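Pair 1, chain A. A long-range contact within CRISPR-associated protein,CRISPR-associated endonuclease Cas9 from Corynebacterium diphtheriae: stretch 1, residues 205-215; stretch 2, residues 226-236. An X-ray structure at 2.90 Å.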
# COMPACT_ATOMS: atom_id res chain seq x y z
N GLN A 205 5.90 -3.74 29.81
CA GLN A 205 7.05 -4.39 29.21
C GLN A 205 7.01 -5.88 29.51
O GLN A 205 6.44 -6.31 30.51
CB GLN A 205 8.37 -3.80 29.74
CG GLN A 205 8.53 -2.31 29.48
CD GLN A 205 8.50 -1.98 28.00
OE1 GLN A 205 9.28 -2.53 27.22
NE2 GLN A 205 7.60 -1.09 27.61
N GLN A 206 7.62 -6.67 28.62
CA GLN A 206 7.71 -8.11 28.85
C GLN A 206 8.59 -8.42 30.05
O GLN A 206 8.39 -9.45 30.71
CB GLN A 206 8.23 -8.82 27.61
CG GLN A 206 7.31 -8.73 26.41
CD GLN A 206 7.78 -9.60 25.25
OE1 GLN A 206 8.65 -10.45 25.41
NE2 GLN A 206 7.20 -9.38 24.07
N SER A 207 9.57 -7.56 30.35
CA SER A 207 10.41 -7.77 31.51
C SER A 207 9.59 -7.75 32.79
O SER A 207 9.86 -8.52 33.72
CB SER A 207 11.52 -6.72 31.57
OG SER A 207 10.98 -5.43 31.82
N ASP A 208 8.57 -6.89 32.86
CA ASP A 208 7.73 -6.84 34.05
C ASP A 208 6.95 -8.13 34.23
O ASP A 208 6.81 -8.63 35.35
CB ASP A 208 6.78 -5.64 33.97
CG ASP A 208 7.52 -4.31 33.82
OD1 ASP A 208 8.68 -4.20 34.27
OD2 ASP A 208 6.92 -3.36 33.27
N TYR A 209 6.44 -8.70 33.13
CA TYR A 209 5.72 -9.97 33.22
C TYR A 209 6.66 -11.13 33.48
O TYR A 209 6.30 -12.08 34.18
CB TYR A 209 4.91 -10.22 31.94
CG TYR A 209 3.64 -9.41 31.88
CD1 TYR A 209 3.64 -8.10 31.41
CD2 TYR A 209 2.43 -9.96 32.30
CE1 TYR A 209 2.47 -7.37 31.36
CE2 TYR A 209 1.26 -9.23 32.25
CZ TYR A 209 1.29 -7.94 31.78
OH TYR A 209 0.13 -7.20 31.73
N ALA A 210 7.88 -11.08 32.93
CA ALA A 210 8.87 -12.11 33.23
C ALA A 210 9.23 -12.11 34.71
O ALA A 210 9.49 -13.17 35.29
CB ALA A 210 10.11 -11.91 32.37
N ARG A 211 9.23 -10.93 35.34
CA ARG A 211 9.51 -10.85 36.77
C ARG A 211 8.41 -11.52 37.58
O ARG A 211 8.69 -12.20 38.57
CB ARG A 211 9.69 -9.39 37.18
CG ARG A 211 10.80 -9.14 38.21
CD ARG A 211 11.00 -7.65 38.47
NE ARG A 211 11.20 -6.90 37.23
CZ ARG A 211 10.31 -6.06 36.71
NH1 ARG A 211 10.57 -5.43 35.57
NH2 ARG A 211 9.15 -5.85 37.32
N GLU A 212 7.15 -11.35 37.16
CA GLU A 212 6.05 -12.03 37.83
C GLU A 212 6.17 -13.54 37.67
O GLU A 212 5.95 -14.29 38.63
CB GLU A 212 4.71 -11.54 37.29
CG GLU A 212 3.54 -12.48 37.61
CD GLU A 212 2.19 -11.83 37.40
OE1 GLU A 212 2.14 -10.60 37.18
OE2 GLU A 212 1.17 -12.55 37.47
N ILE A 213 6.52 -14.01 36.47
CA ILE A 213 6.73 -15.44 36.26
C ILE A 213 7.89 -15.93 37.12
O ILE A 213 7.83 -17.02 37.70
CB ILE A 213 6.98 -15.73 34.76
CG1 ILE A 213 5.74 -15.38 33.93
CG2 ILE A 213 7.37 -17.18 34.56
CD1 ILE A 213 5.80 -15.91 32.51
N GLN A 214 8.95 -15.13 37.22
CA GLN A 214 10.13 -15.54 37.99
C GLN A 214 9.78 -15.77 39.45
O GLN A 214 10.18 -16.77 40.04
CB GLN A 214 11.23 -14.49 37.85
CG GLN A 214 12.49 -14.81 38.62
CD GLN A 214 13.55 -13.73 38.45
OE1 GLN A 214 13.26 -12.54 38.57
NE2 GLN A 214 14.78 -14.15 38.16
N GLU A 215 9.02 -14.85 40.05
CA GLU A 215 8.64 -15.01 41.45
C GLU A 215 7.72 -16.20 41.64
O GLU A 215 7.78 -16.89 42.67
CB GLU A 215 7.98 -13.73 41.98
CG GLU A 215 7.61 -13.78 43.45
CD GLU A 215 8.82 -13.77 44.38
OE1 GLU A 215 9.05 -12.73 45.03
OE2 GLU A 215 9.53 -14.79 44.45
N LEU A 226 13.81 -24.72 34.24
CA LEU A 226 12.45 -24.71 33.71
C LEU A 226 11.89 -23.31 33.50
O LEU A 226 11.12 -23.10 32.56
CB LEU A 226 11.51 -25.49 34.64
CG LEU A 226 10.11 -25.79 34.11
CD1 LEU A 226 10.17 -26.50 32.77
CD2 LEU A 226 9.34 -26.62 35.12
N TYR A 227 12.27 -22.35 34.35
CA TYR A 227 11.87 -20.96 34.13
C TYR A 227 12.31 -20.48 32.76
O TYR A 227 11.52 -19.88 32.02
CB TYR A 227 12.45 -20.08 35.24
CG TYR A 227 12.57 -18.61 34.87
CD1 TYR A 227 11.48 -17.76 35.00
CD2 TYR A 227 13.77 -18.08 34.42
CE1 TYR A 227 11.58 -16.42 34.68
CE2 TYR A 227 13.88 -16.74 34.09
CZ TYR A 227 12.79 -15.92 34.22
OH TYR A 227 12.90 -14.58 33.90
N ARG A 228 13.57 -20.74 32.39
CA ARG A 228 14.05 -20.35 31.07
C ARG A 228 13.25 -21.02 29.97
O ARG A 228 12.90 -20.38 28.97
CB ARG A 228 15.54 -20.68 30.94
N LYS A 229 12.94 -22.31 30.13
CA LYS A 229 12.17 -23.03 29.12
C LYS A 229 10.75 -22.49 29.01
O LYS A 229 10.14 -22.56 27.94
CB LYS A 229 12.15 -24.52 29.43
N ILE A 230 10.20 -21.95 30.11
CA ILE A 230 8.88 -21.34 30.05
C ILE A 230 8.94 -19.98 29.35
O ILE A 230 8.08 -19.66 28.53
CB ILE A 230 8.28 -21.23 31.46
CG1 ILE A 230 7.98 -22.62 32.02
CG2 ILE A 230 7.02 -20.37 31.45
CD1 ILE A 230 7.37 -22.60 33.41
N ILE A 231 9.96 -19.18 29.66
CA ILE A 231 10.12 -17.88 29.01
C ILE A 231 10.26 -18.06 27.50
O ILE A 231 9.84 -17.19 26.72
CB ILE A 231 11.33 -17.13 29.60
CG1 ILE A 231 11.14 -16.92 31.10
CG2 ILE A 231 11.54 -15.79 28.91
CD1 ILE A 231 9.88 -16.16 31.46
N ASP A 232 10.81 -19.19 27.06
CA ASP A 232 10.96 -19.44 25.63
C ASP A 232 9.61 -19.54 24.94
O ASP A 232 9.45 -19.12 23.78
CB ASP A 232 11.77 -20.71 25.39
CG ASP A 232 13.15 -20.65 26.02
OD1 ASP A 232 13.66 -19.53 26.23
OD2 ASP A 232 13.72 -21.72 26.30
N VAL A 233 8.61 -20.09 25.63
CA VAL A 233 7.32 -20.37 25.01
C VAL A 233 6.35 -19.21 25.19
O VAL A 233 5.66 -18.80 24.25
CB VAL A 233 6.73 -21.67 25.59
CG1 VAL A 233 5.48 -22.07 24.83
CG2 VAL A 233 7.77 -22.78 25.52
N VAL A 234 6.27 -18.66 26.40
CA VAL A 234 5.34 -17.57 26.68
C VAL A 234 5.68 -16.35 25.83
O VAL A 234 4.79 -15.74 25.22
CB VAL A 234 5.33 -17.25 28.18
CG1 VAL A 234 4.55 -15.97 28.45
CG2 VAL A 234 4.74 -18.40 28.97
N PHE A 235 6.96 -16.00 25.76
CA PHE A 235 7.40 -14.81 25.05
C PHE A 235 7.98 -15.13 23.67
O PHE A 235 8.79 -14.35 23.16
CB PHE A 235 8.40 -14.04 25.90
CG PHE A 235 7.86 -13.63 27.24
CD1 PHE A 235 7.25 -12.40 27.43
CD2 PHE A 235 7.96 -14.49 28.33
CE1 PHE A 235 6.76 -12.03 28.67
CE2 PHE A 235 7.47 -14.12 29.57
CZ PHE A 235 6.86 -12.89 29.74
N ALA A 236 7.58 -16.24 23.07
CA ALA A 236 8.06 -16.57 21.73
C ALA A 236 7.58 -15.53 20.73
O ALA A 236 6.48 -14.98 20.84
CB ALA A 236 7.58 -17.96 21.31

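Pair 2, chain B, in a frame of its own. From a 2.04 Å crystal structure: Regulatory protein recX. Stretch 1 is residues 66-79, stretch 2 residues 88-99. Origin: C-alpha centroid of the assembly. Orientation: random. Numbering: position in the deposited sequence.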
# COMPACT_ATOMS: atom_id res chain seq x y z
N ASN B 66 -14.81 -2.64 0.58
CA ASN B 66 -14.68 -1.22 0.87
C ASN B 66 -13.23 -0.82 0.58
O ASN B 66 -12.36 -0.96 1.44
CB ASN B 66 -15.01 -0.95 2.34
CG ASN B 66 -15.07 0.53 2.65
OD1 ASN B 66 -14.20 1.30 2.25
ND2 ASN B 66 -16.10 0.93 3.40
N ASP B 67 -12.99 -0.32 -0.63
CA ASP B 67 -11.66 0.06 -1.03
C ASP B 67 -11.00 1.16 -0.19
O ASP B 67 -9.78 1.14 0.01
CB ASP B 67 -11.65 0.41 -2.52
CG ASP B 67 -11.65 -0.83 -3.41
OD1 ASP B 67 -11.62 -1.96 -2.87
OD2 ASP B 67 -11.66 -0.69 -4.65
N LYS B 68 -11.78 2.12 0.31
CA LYS B 68 -11.20 3.18 1.14
C LYS B 68 -10.61 2.55 2.40
O LYS B 68 -9.50 2.89 2.83
CB LYS B 68 -12.26 4.21 1.53
CG LYS B 68 -11.83 5.20 2.60
CD LYS B 68 -12.98 6.14 2.96
CE LYS B 68 -13.00 6.47 4.45
NZ LYS B 68 -11.78 7.19 4.87
N ASN B 69 -11.34 1.61 2.98
CA ASN B 69 -10.87 0.91 4.17
C ASN B 69 -9.70 -0.02 3.83
O ASN B 69 -8.76 -0.15 4.61
CB ASN B 69 -12.01 0.11 4.80
CG ASN B 69 -11.55 -0.68 6.00
OD1 ASN B 69 -11.06 -0.11 6.98
ND2 ASN B 69 -11.70 -1.99 5.94
N TYR B 70 -9.76 -0.68 2.68
CA TYR B 70 -8.67 -1.56 2.28
C TYR B 70 -7.37 -0.74 2.22
O TYR B 70 -6.38 -1.06 2.88
CB TYR B 70 -8.91 -2.16 0.90
CG TYR B 70 -7.83 -3.15 0.49
CD1 TYR B 70 -7.94 -4.51 0.80
CD2 TYR B 70 -6.67 -2.72 -0.16
CE1 TYR B 70 -6.92 -5.42 0.48
CE2 TYR B 70 -5.64 -3.62 -0.48
CZ TYR B 70 -5.78 -4.97 -0.16
OH TYR B 70 -4.78 -5.86 -0.48
N ALA B 71 -7.40 0.31 1.42
CA ALA B 71 -6.24 1.18 1.23
C ALA B 71 -5.71 1.79 2.52
O ALA B 71 -4.50 1.88 2.72
CB ALA B 71 -6.59 2.30 0.22
N GLU B 72 -6.60 2.22 3.41
CA GLU B 72 -6.15 2.81 4.66
C GLU B 72 -5.42 1.82 5.57
O GLU B 72 -4.40 2.16 6.17
CB GLU B 72 -7.32 3.45 5.40
CG GLU B 72 -7.48 4.93 5.06
CD GLU B 72 -8.71 5.55 5.70
OE1 GLU B 72 -9.00 5.24 6.87
OE2 GLU B 72 -9.37 6.37 5.02
N SER B 73 -5.94 0.60 5.68
CA SER B 73 -5.30 -0.39 6.52
C SER B 73 -3.97 -0.83 5.90
O SER B 73 -2.99 -1.08 6.61
CB SER B 73 -6.22 -1.59 6.72
OG SER B 73 -6.54 -2.16 5.47
N TYR B 74 -3.92 -0.91 4.57
CA TYR B 74 -2.68 -1.29 3.91
C TYR B 74 -1.62 -0.24 4.26
O TYR B 74 -0.52 -0.59 4.67
CB TYR B 74 -2.85 -1.35 2.39
CG TYR B 74 -1.57 -1.79 1.69
CD1 TYR B 74 -1.06 -3.08 1.86
CD2 TYR B 74 -0.84 -0.90 0.90
CE1 TYR B 74 0.15 -3.47 1.27
CE2 TYR B 74 0.37 -1.28 0.31
CZ TYR B 74 0.86 -2.56 0.50
OH TYR B 74 2.06 -2.93 -0.05
N VAL B 75 -1.97 1.03 4.11
CA VAL B 75 -1.07 2.14 4.41
C VAL B 75 -0.59 2.10 5.86
O VAL B 75 0.60 2.28 6.15
CB VAL B 75 -1.75 3.52 4.13
CG1 VAL B 75 -0.99 4.67 4.81
CG2 VAL B 75 -1.81 3.76 2.63
N ARG B 76 -1.50 1.85 6.79
CA ARG B 76 -1.12 1.78 8.20
C ARG B 76 -0.17 0.59 8.40
O ARG B 76 0.83 0.69 9.10
CB ARG B 76 -2.38 1.61 9.07
CG ARG B 76 -3.28 2.86 9.08
CD ARG B 76 -4.24 2.85 10.28
NE ARG B 76 -4.97 4.11 10.43
CZ ARG B 76 -6.13 4.38 9.84
NH1 ARG B 76 -6.71 3.46 9.07
NH2 ARG B 76 -6.72 5.56 10.02
N THR B 77 -0.49 -0.54 7.78
CA THR B 77 0.36 -1.71 7.89
C THR B 77 1.78 -1.41 7.40
O THR B 77 2.74 -1.66 8.13
CB THR B 77 -0.24 -2.88 7.10
OG1 THR B 77 -1.45 -3.30 7.76
CG2 THR B 77 0.74 -4.07 7.05
N MET B 78 1.92 -0.87 6.19
CA MET B 78 3.23 -0.56 5.64
C MET B 78 4.00 0.49 6.47
O MET B 78 5.21 0.38 6.63
CB MET B 78 3.11 -0.12 4.17
CG MET B 78 2.60 -1.22 3.23
SD MET B 78 3.53 -2.78 3.24
CE MET B 78 4.90 -2.31 2.23
N MET B 79 3.29 1.48 7.01
CA MET B 79 3.90 2.52 7.85
C MET B 79 4.51 1.87 9.09
O MET B 79 5.61 2.23 9.54
CB MET B 79 2.82 3.53 8.32
CG MET B 79 2.38 4.58 7.32
SD MET B 79 0.96 5.52 7.99
CE MET B 79 1.67 6.32 9.38
N VAL B 88 6.12 3.66 -3.27
CA VAL B 88 6.07 2.22 -3.41
C VAL B 88 4.75 1.71 -2.82
O VAL B 88 4.12 0.81 -3.37
CB VAL B 88 7.28 1.53 -2.72
CG1 VAL B 88 7.11 0.01 -2.75
CG2 VAL B 88 8.58 1.89 -3.47
N ILE B 89 4.33 2.31 -1.72
CA ILE B 89 3.07 1.90 -1.10
C ILE B 89 1.95 2.09 -2.14
O ILE B 89 1.07 1.25 -2.28
CB ILE B 89 2.78 2.75 0.17
CG1 ILE B 89 3.80 2.38 1.26
CG2 ILE B 89 1.36 2.51 0.68
CD1 ILE B 89 3.85 3.34 2.46
N LYS B 90 2.03 3.19 -2.88
CA LYS B 90 1.04 3.50 -3.89
C LYS B 90 1.01 2.52 -5.05
O LYS B 90 -0.06 2.10 -5.48
CB LYS B 90 1.25 4.93 -4.43
CG LYS B 90 0.12 5.39 -5.38
CD LYS B 90 0.44 6.73 -6.07
CE LYS B 90 -0.68 7.13 -7.04
NZ LYS B 90 -0.98 6.05 -8.04
N LEU B 91 2.18 2.16 -5.58
CA LEU B 91 2.20 1.21 -6.68
C LEU B 91 1.75 -0.16 -6.19
O LEU B 91 1.22 -0.95 -6.97
CB LEU B 91 3.59 1.15 -7.33
CG LEU B 91 4.79 0.45 -6.69
CD1 LEU B 91 4.70 -1.07 -6.85
CD2 LEU B 91 6.06 0.96 -7.38
N ASN B 92 1.96 -0.47 -4.91
CA ASN B 92 1.50 -1.76 -4.39
C ASN B 92 -0.03 -1.72 -4.41
O ASN B 92 -0.69 -2.69 -4.81
CB ASN B 92 2.02 -2.02 -2.97
CG ASN B 92 3.50 -2.33 -2.94
OD1 ASN B 92 4.06 -2.78 -3.93
ND2 ASN B 92 4.13 -2.11 -1.80
N LEU B 93 -0.58 -0.60 -3.98
CA LEU B 93 -2.03 -0.40 -3.98
C LEU B 93 -2.57 -0.50 -5.41
O LEU B 93 -3.61 -1.12 -5.64
CB LEU B 93 -2.38 0.97 -3.37
CG LEU B 93 -2.19 1.04 -1.85
CD1 LEU B 93 -2.20 2.48 -1.36
CD2 LEU B 93 -3.30 0.23 -1.20
N SER B 94 -1.88 0.13 -6.36
CA SER B 94 -2.32 0.08 -7.77
C SER B 94 -2.31 -1.35 -8.30
O SER B 94 -3.16 -1.72 -9.11
CB SER B 94 -1.41 0.93 -8.67
OG SER B 94 -1.51 2.30 -8.37
N LYS B 95 -1.33 -2.13 -7.86
CA LYS B 95 -1.21 -3.51 -8.30
C LYS B 95 -2.30 -4.40 -7.72
O LYS B 95 -2.46 -5.55 -8.13
CB LYS B 95 0.17 -4.06 -7.92
CG LYS B 95 1.29 -3.60 -8.84
CD LYS B 95 2.67 -3.87 -8.23
CE LYS B 95 2.86 -5.33 -7.86
NZ LYS B 95 2.78 -6.23 -9.05
N LYS B 96 -3.06 -3.86 -6.77
CA LYS B 96 -4.15 -4.59 -6.14
C LYS B 96 -5.50 -4.12 -6.68
O LYS B 96 -6.55 -4.61 -6.28
CB LYS B 96 -4.12 -4.37 -4.62
CG LYS B 96 -3.05 -5.16 -3.89
CD LYS B 96 -3.44 -6.63 -3.81
CE LYS B 96 -2.44 -7.44 -3.00
NZ LYS B 96 -2.90 -8.85 -2.83
N GLY B 97 -5.47 -3.15 -7.58
CA GLY B 97 -6.71 -2.65 -8.15
C GLY B 97 -7.32 -1.43 -7.47
O GLY B 97 -8.49 -1.12 -7.69
N ILE B 98 -6.54 -0.73 -6.66
CA ILE B 98 -7.03 0.47 -5.97
C ILE B 98 -6.91 1.70 -6.87
O ILE B 98 -5.85 1.96 -7.45
CB ILE B 98 -6.24 0.71 -4.66
CG1 ILE B 98 -6.46 -0.45 -3.69
CG2 ILE B 98 -6.67 2.03 -4.02
CD1 ILE B 98 -7.91 -0.62 -3.24
N ASP B 99 -7.99 2.47 -6.97
CA ASP B 99 -8.01 3.68 -7.78
C ASP B 99 -6.95 4.64 -7.28
O ASP B 99 -6.69 4.71 -6.08
CB ASP B 99 -9.38 4.36 -7.69
CG ASP B 99 -10.52 3.46 -8.17
OD1 ASP B 99 -10.51 3.08 -9.37
OD2 ASP B 99 -11.41 3.13 -7.35
O HOH W 1 -10.64 -2.49 -6.34
O HOH W 2 -10.29 1.26 -5.86

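At the end of the second helix the two pairs part most sharply: Phe235(A) in pair 1 fills the space between the helices with a ring, whereas the matching Gly97(B) in pair 2 has no side chain, and Ile98(B) and two waters occupy that end of the contact instead. The backbones otherwise agree closely, 14 central residues superposing with an RMSD of 0.5 Å. In each pair two helices run roughly antiparallel, at 144° in pair 1 and 141° in pair 2, and their axes approach to 10.7 Å in both. Ala210(A) matches Ala71(B) almost atom for atom, and at both sites the methyl meets a branched residue of the second helix: CB of Ala210(A) lies 4.4 Å from CD1 of Ile231(A), and CB of Ala71(B) lies 4.1 Å from CD2 of Leu93(B), the matching position. One turn on, Ile213(A) and Tyr74(B) share a site and both point toward the opposing helix. Ile213(A) packs by apolar contact alone, its CD1 3.8 Å from CE2 of Phe235(A) and its CG2 4.1 Å from CD1 of Ile231(A). Tyr74(B) is longer; its CD2 rests 3.4 Å from CD2 of Leu93(B), and its OH accepts a weak hydrogen bond from ND2 of Asn92(B) at 2.8 Å, the only direct one across either pair. Asn92(B) matches Ile230(A), whose CG2 merely touches CG2 of Ile213(A) at 4.5 Å. Tyrosine and isoleucine trade helices: in pair 1 Ile213(A) on the first helix sets CG2 4.2 Å from CD1 of Tyr227(A) on the second, and in pair 2 Tyr74(B) on the first sets CE2 3.9 Å from CG2 of Ile89(B) on the second. Beside them, CE1 of Tyr227(A) lies 3.7 Å from CB of Gln214(A), and CG2 of Ile89(B) lies 3.9 Å from CG2 of Val75(B). Near the start of the first helix, OE1 of Gln206(A) comes within 3.1 Å of CD1 of Phe235(A). Its counterpart Asp67(B) points the same way but meets Ile98(B), CG to CD1 at 3.7 Å, and its OD2 takes a hydrogen bond from each water at 2.7 Å. Water 1 also donates to O of Gly97(B) at 2.9 Å, and water 2 accepts from N of Asp99(B) at 2.8 Å, so solvent links carboxylate to backbone. Gly97(B) closes a Schellman motif with a phi of 94°, where a CB would jam against the preceding carbonyl; Phe235(A), at a phi of -102°, has no such constraint. The contact buries 427 Å² in pair 1 and 579 Å² in pair 2.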